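Local coordinates for purine nucleoside phosphorylase (Bacillus licheniformis, PDB 6DZD), which probably catalyses the zinc-dependent phosphorolysis of adenosine, inosine and S-methyl-5'-thioadenosine, and may also deaminate adenosine, at residues A[153-158]-A[230-235]. Residues are numbered along the deposited sequence; the frame is centred on the assembly and turned at random.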
ATOM      1  N   LYS A 153       2.233  -6.822 -10.981  1.00 20.41           N
ATOM      2  CA  LYS A 153       3.661  -7.082 -11.152  1.00 21.24           C
ATOM      3  C   LYS A 153       4.331  -7.362  -9.813  1.00 21.38           C
ATOM      4  O   LYS A 153       4.961  -8.414  -9.617  1.00 22.06           O
ATOM      5  CB  LYS A 153       4.345  -5.894 -11.824  1.00 21.61           C
ATOM      6  CG  LYS A 153       4.168  -5.858 -13.298  1.00 22.00           C
ATOM      7  CD  LYS A 153       4.458  -4.474 -13.874  1.00 22.43           C
ATOM      8  CE  LYS A 153       4.390  -4.507 -15.421  1.00 23.08           C
ATOM      9  NZ  LYS A 153       4.982  -3.291 -16.093  1.00 24.02           N
ATOM     10  N   GLY A 154       4.190  -6.429  -8.867  1.00 19.35           N
ATOM     11  CA  GLY A 154       4.775  -6.637  -7.554  1.00 19.53           C
ATOM     12  C   GLY A 154       4.223  -7.864  -6.880  1.00 19.64           C
ATOM     13  O   GLY A 154       4.900  -8.487  -6.067  1.00 20.31           O
ATOM     14  N   THR A 155       2.992  -8.234  -7.216  1.00 19.42           N
ATOM     15  CA  THR A 155       2.423  -9.444  -6.647  1.00 20.19           C
ATOM     16  C   THR A 155       3.103 -10.669  -7.235  1.00 21.23           C
ATOM     17  O   THR A 155       3.581 -11.539  -6.497  1.00 22.17           O
ATOM     18  CB  THR A 155       0.911  -9.454  -6.857  1.00 20.02           C
ATOM     19  OG1 THR A 155       0.362  -8.318  -6.169  1.00 19.13           O
ATOM     20  CG2 THR A 155       0.286 -10.740  -6.287  1.00 21.42           C
ATOM     21  N   ALA A 156       3.217 -10.717  -8.563  1.00 18.99           N
ATOM     22  CA  ALA A 156       3.934 -11.818  -9.192  1.00 20.12           C
ATOM     23  C   ALA A 156       5.388 -11.881  -8.722  1.00 20.19           C
ATOM     24  O   ALA A 156       5.959 -12.966  -8.631  1.00 21.03           O
ATOM     25  CB  ALA A 156       3.853 -11.677 -10.715  1.00 20.72           C
ATOM     26  N   LEU A 157       5.995 -10.741  -8.387  1.00 18.18           N
ATOM     27  CA  LEU A 157       7.363 -10.757  -7.887  1.00 18.48           C
ATOM     28  C   LEU A 157       7.449 -11.221  -6.445  1.00 18.32           C
ATOM     29  O   LEU A 157       8.540 -11.600  -5.999  1.00 18.87           O
ATOM     30  CB  LEU A 157       7.995  -9.371  -7.995  1.00 18.17           C
ATOM     31  CG  LEU A 157       8.439  -8.968  -9.404  1.00 18.85           C
ATOM     32  CD1 LEU A 157       8.703  -7.455  -9.494  1.00 18.67           C
ATOM     33  CD2 LEU A 157       9.646  -9.765  -9.871  1.00 19.98           C
ATOM     34  N   GLY A 158       6.333 -11.215  -5.720  1.00 17.49           N
ATOM     35  CA  GLY A 158       6.339 -11.588  -4.319  1.00 17.98           C
ATOM     36  C   GLY A 158       6.967 -10.534  -3.432  1.00 17.60           C
ATOM     37  O   GLY A 158       7.643 -10.877  -2.451  1.00 18.28           O
ATOM     38  N   ARG A 230      -2.210 -12.258   0.465  1.00 21.12           N
ATOM     39  CA  ARG A 230      -2.444 -12.952   1.724  1.00 21.59           C
ATOM     40  C   ARG A 230      -1.813 -14.337   1.701  1.00 21.83           C
ATOM     41  O   ARG A 230      -1.204 -14.768   2.686  1.00 21.94           O
ATOM     42  CB  ARG A 230      -3.932 -13.047   2.022  1.00 22.32           C
ATOM     43  CG  ARG A 230      -4.212 -13.579   3.402  1.00 22.77           C
ATOM     44  CD  ARG A 230      -5.599 -14.229   3.469  1.00 23.69           C
ATOM     45  NE  ARG A 230      -5.662 -15.470   2.705  1.00 24.55           N
ATOM     46  CZ  ARG A 230      -5.176 -16.626   3.150  1.00 25.85           C
ATOM     47  NH1 ARG A 230      -5.258 -17.723   2.410  1.00 27.26           N
ATOM     48  NH2 ARG A 230      -4.600 -16.679   4.345  1.00 25.92           N
ATOM     49  N   GLN A 231      -1.920 -15.032   0.571  1.00 23.45           N
ATOM     50  CA  GLN A 231      -1.292 -16.339   0.457  1.00 23.91           C
ATOM     51  C   GLN A 231       0.216 -16.223   0.581  1.00 23.14           C
ATOM     52  O   GLN A 231       0.860 -17.069   1.208  1.00 23.67           O
ATOM     53  CB  GLN A 231      -1.683 -17.002  -0.863  1.00 24.56           C
ATOM     54  CG  GLN A 231      -3.085 -17.581  -0.876  1.00 26.02           C
ATOM     55  CD  GLN A 231      -3.356 -18.465  -2.081  1.00 27.63           C
ATOM     56  OE1 GLN A 231      -2.495 -19.230  -2.516  1.00 28.34           O
ATOM     57  NE2 GLN A 231      -4.572 -18.384  -2.609  1.00 28.50           N
ATOM     58  N   LEU A 232       0.793 -15.152   0.034  1.00 24.19           N
ATOM     59  CA  LEU A 232       2.237 -15.004   0.076  1.00 23.45           C
ATOM     60  C   LEU A 232       2.745 -14.700   1.479  1.00 23.36           C
ATOM     61  O   LEU A 232       3.843 -15.143   1.840  1.00 23.28           O
ATOM     62  CB  LEU A 232       2.662 -13.909  -0.884  1.00 22.54           C
ATOM     63  CG  LEU A 232       2.602 -14.355  -2.340  1.00 22.80           C
ATOM     64  CD1 LEU A 232       2.528 -13.122  -3.238  1.00 22.25           C
ATOM     65  CD2 LEU A 232       3.798 -15.247  -2.674  1.00 23.18           C
ATOM     66  N   LEU A 233       1.949 -13.987   2.292  1.00 22.51           N
ATOM     67  CA  LEU A 233       2.307 -13.754   3.691  1.00 22.65           C
ATOM     68  C   LEU A 233       2.278 -15.051   4.492  1.00 23.61           C
ATOM     69  O   LEU A 233       3.216 -15.343   5.245  1.00 23.73           O
ATOM     70  CB  LEU A 233       1.362 -12.725   4.311  1.00 22.81           C
ATOM     71  CG  LEU A 233       1.373 -11.324   3.689  1.00 21.98           C
ATOM     72  CD1 LEU A 233       0.266 -10.423   4.258  1.00 22.15           C
ATOM     73  CD2 LEU A 233       2.727 -10.678   3.868  1.00 21.04           C
ATOM     74  N   VAL A 234       1.218 -15.853   4.327  1.00 21.61           N
ATOM     75  CA  VAL A 234       1.120 -17.117   5.050  1.00 23.61           C
ATOM     76  C   VAL A 234       2.259 -18.039   4.638  1.00 24.38           C
ATOM     77  O   VAL A 234       2.875 -18.720   5.473  1.00 25.61           O
ATOM     78  CB  VAL A 234      -0.248 -17.778   4.799  1.00 24.94           C
ATOM     79  CG1 VAL A 234      -0.326 -19.129   5.508  1.00 27.32           C
ATOM     80  CG2 VAL A 234      -1.390 -16.861   5.229  1.00 24.43           C
ATOM     81  N   HIS A 235       2.545 -18.079   3.335  1.00 24.08           N
ATOM     82  CA  HIS A 235       3.699 -18.807   2.837  1.00 24.80           C
ATOM     83  C   HIS A 235       4.969 -18.291   3.490  1.00 24.20           C
ATOM     84  O   HIS A 235       5.837 -19.075   3.887  1.00 25.46           O
ATOM     85  CB  HIS A 235       3.757 -18.656   1.320  1.00 24.31           C
ATOM     86  CG  HIS A 235       4.916 -19.343   0.670  1.00 25.20           C
ATOM     87  ND1 HIS A 235       4.942 -20.702   0.440  1.00 27.24           N
ATOM     88  CD2 HIS A 235       6.066 -18.848   0.157  1.00 24.58           C
ATOM     89  CE1 HIS A 235       6.071 -21.019  -0.165  1.00 27.79           C
ATOM     90  NE2 HIS A 235       6.766 -19.912  -0.355  1.00 26.22           N
TER
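Thr155 OG1 is held by two groups: its hydroxyl gives a hydrogen bond to the carbonyl oxygen of Gly151, one turn back in the chain, and accepts another from Asn229 ND2, on the helix 225-236 that carries Leu232. With OG1 beside the backbone N (chi1 -62°), the hydroxyl reaches back along its own helix, and the methyl CG2 takes the position anti to that N. Thr155 CG2 is the nearer branch to Leu232, though it stands a loose 4.5 Å from Leu232 CD1. Thr155 is packed as well on Leu225, Val228 and Ile201, while Leu204 touches Leu232.

The closer approach is made by the backbone. Leu232 aims at the end of helix 152-157, its outer part extended (chi2 159°), so that CD1 leads. Leu232 CD1 comes to 3.8 Å from Thr155 O and 4.2 Å from Gly158 CA, resting against the last turn just where the chain leaves the helix. Thr155 O already takes a bond from Gly158 N, at 2.9 Å, so the leucine meets a carbonyl that has its donor. Gly158, with its positive phi of 73°, forms the Schellman motif that ends this helix, and it also occupies the N-cap position of the next one, 159-169. Having no side chain, it presents bare backbone to Leu232; Gly158 CA and Leu232 CA stand 6.9 Å apart.

This is a small buried junction, 91 Å² in all, between helix 225-236 and the turn joining two consecutive helices. It lies away from the zinc and potassium ions. Across the two segments the contact is purely van der Waals: Leu232 CD1 rests against the helix end, while Thr155 OG1, bound to Gly151 O, also takes a bond from Asn229, which adds a polar link to helix 225-236.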